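Local coordinates for protein putative hydrolase (PDB 3MCW) that is a putative hydrolase of the isochorismatase family, whose exact substrate and reaction are not established, at residues K12-L17 with L114-A119. Numbering follows the deposited sequence.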
loop_
_atom_site.group_PDB
_atom_site.type_symbol
_atom_site.label_atom_id
_atom_site.label_comp_id
_atom_site.label_asym_id
_atom_site.label_seq_id
_atom_site.Cartn_x
_atom_site.Cartn_y
_atom_site.Cartn_z
ATOM N N LYS A 12 0.019 23.813 10.760
ATOM C CA LYS A 12 -0.396 22.802 11.719
ATOM C C LYS A 12 -0.147 21.392 11.216
ATOM O O LYS A 12 -1.022 20.545 11.302
ATOM C CB LYS A 12 -1.865 23.018 12.140
ATOM C CG LYS A 12 -2.855 23.082 10.991
ATOM C CD LYS A 12 -4.285 23.332 11.470
ATOM C CE LYS A 12 -5.234 23.422 10.293
ATOM N NZ LYS A 12 -6.669 23.684 10.644
ATOM N N PRO A 13 1.076 21.090 10.722
ATOM C CA PRO A 13 1.347 19.722 10.306
ATOM C C PRO A 13 1.177 18.791 11.497
ATOM O O PRO A 13 1.570 19.108 12.633
ATOM C CB PRO A 13 2.799 19.801 9.823
ATOM C CG PRO A 13 3.401 20.924 10.626
ATOM C CD PRO A 13 2.291 21.928 10.729
ATOM N N LEU A 14 0.644 17.608 11.230
ATOM C CA LEU A 14 0.290 16.642 12.254
ATOM C C LEU A 14 1.277 15.474 12.235
ATOM O O LEU A 14 1.488 14.848 11.190
ATOM C CB LEU A 14 -1.160 16.155 12.047
ATOM C CG LEU A 14 -1.676 15.162 13.102
ATOM C CD1 LEU A 14 -3.159 15.343 13.374
ATOM C CD2 LEU A 14 -1.390 13.702 12.729
ATOM N N LEU A 15 1.832 15.160 13.396
ATOM C CA LEU A 15 2.771 14.019 13.556
ATOM C C LEU A 15 1.998 12.772 13.839
ATOM O O LEU A 15 1.226 12.715 14.809
ATOM C CB LEU A 15 3.730 14.312 14.716
ATOM C CG LEU A 15 4.805 13.251 14.945
ATOM C CD1 LEU A 15 5.791 13.145 13.775
ATOM C CD2 LEU A 15 5.563 13.584 16.242
ATOM N N LEU A 16 2.167 11.771 12.976
ATOM C CA LEU A 16 1.492 10.496 13.043
ATOM C C LEU A 16 2.525 9.403 13.277
ATOM O O LEU A 16 3.316 9.102 12.370
ATOM C CB LEU A 16 0.735 10.247 11.722
ATOM C CG LEU A 16 -0.226 9.068 11.715
ATOM C CD1 LEU A 16 -1.431 9.350 12.588
ATOM C CD2 LEU A 16 -0.673 8.781 10.271
ATOM N N LEU A 17 2.583 8.885 14.498
ATOM C CA LEU A 17 3.574 7.865 14.908
ATOM C C LEU A 17 2.927 6.496 14.889
ATOM O O LEU A 17 1.981 6.267 15.629
ATOM C CB LEU A 17 4.123 8.185 16.296
ATOM C CG LEU A 17 4.963 9.443 16.408
ATOM C CD1 LEU A 17 5.415 9.660 17.871
ATOM C CD2 LEU A 17 6.137 9.415 15.462
ATOM N N LEU A 114 -4.559 18.341 7.117
ATOM C CA LEU A 114 -4.359 17.749 5.791
ATOM C C LEU A 114 -2.907 17.448 5.461
ATOM O O LEU A 114 -2.635 16.728 4.527
ATOM C CB LEU A 114 -5.032 18.606 4.702
ATOM C CG LEU A 114 -6.533 18.837 4.913
ATOM C CD1 LEU A 114 -7.114 19.543 3.703
ATOM C CD2 LEU A 114 -7.329 17.584 5.199
ATOM N N GLU A 115 -1.998 17.986 6.262
ATOM C CA GLU A 115 -0.587 17.756 6.098
ATOM C C GLU A 115 -0.105 16.866 7.250
ATOM O O GLU A 115 -0.282 17.192 8.440
ATOM C CB GLU A 115 0.101 19.124 6.038
ATOM C CG GLU A 115 1.530 19.052 5.732
ATOM C CD GLU A 115 2.153 20.412 5.489
ATOM O OE1 GLU A 115 1.914 21.365 6.266
ATOM O OE2 GLU A 115 2.953 20.552 4.538
ATOM N N LEU A 116 0.484 15.732 6.905
ATOM C CA LEU A 116 0.884 14.706 7.858
ATOM C C LEU A 116 2.399 14.473 7.770
ATOM O O LEU A 116 2.960 14.457 6.682
ATOM C CB LEU A 116 0.177 13.371 7.543
ATOM C CG LEU A 116 -1.350 13.449 7.359
ATOM C CD1 LEU A 116 -1.903 12.079 7.043
ATOM C CD2 LEU A 116 -2.035 14.049 8.621
ATOM N N VAL A 117 3.006 14.249 8.942
ATOM C CA VAL A 117 4.403 13.843 9.050
ATOM C C VAL A 117 4.372 12.481 9.700
ATOM O O VAL A 117 3.889 12.333 10.823
ATOM C CB VAL A 117 5.217 14.858 9.900
ATOM C CG1 VAL A 117 6.632 14.350 10.110
ATOM C CG2 VAL A 117 5.182 16.220 9.185
ATOM N N VAL A 118 4.855 11.466 8.994
ATOM C CA VAL A 118 4.677 10.082 9.393
ATOM C C VAL A 118 6.004 9.437 9.733
ATOM O O VAL A 118 7.004 9.600 9.016
ATOM C CB VAL A 118 3.981 9.252 8.269
ATOM C CG1 VAL A 118 3.834 7.832 8.630
ATOM C CG2 VAL A 118 2.602 9.891 7.928
ATOM N N ALA A 119 5.995 8.644 10.803
ATOM C CA ALA A 119 7.161 7.808 11.161
ATOM C C ALA A 119 6.642 6.607 11.895
ATOM O O ALA A 119 5.541 6.613 12.405
ATOM C CB ALA A 119 8.160 8.586 12.013
HETATM O O HOH W 1 -2.163 18.996 9.424
#
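Strands 14-17 and 115-119 run parallel, and four backbone hydrogen bonds join them. On strand 14-17, L14 and L16 take part in all four, each through its N and its O. L14 N donates to E115 O, and L16 N to V117 O; L14 O and L16 O accept from V117 N and A119 N. The bond from L16 N to V117 O is the straightest, 174° at the hydrogen and 2.8 Å long. V117 N instead reaches L14 O from above the carbonyl plane.

Side chains alternate between two faces. On one, L14 and L116 lie side by side and point the same way. L116 turns CG beside its own N (chi1 -50°), and its CD2 comes 4.1 Å from L14 CB. L16 and V118 also lie side by side, but L16 keeps CG anti to its N, and its CD2 is 4.2 Å from V118 CG2. L108 of helix 104-111 covers L14 and L116.

On the other face L15 crosses V117 obliquely. L15 CG is anti to its N (chi1 -177°), which brings L15 CD1 3.9 Å from V117 CG1. L17 swings CG beside N, and its CD2 meets A119 CB at 4.1 Å. W48 of helix 37-51 packs on L15 and V117.

At the start, a water donates to both K12 O and E115 O. The extended E115 side chain sets OE1 4.0 Å from P13 CB; E115 OE1 is hydrogen-bonded to S10 OG and E115 OE2 to S9 N.

These are adjacent central strands of the six-stranded parallel sheet, helices on both faces, of the isochorismatase alpha/beta fold.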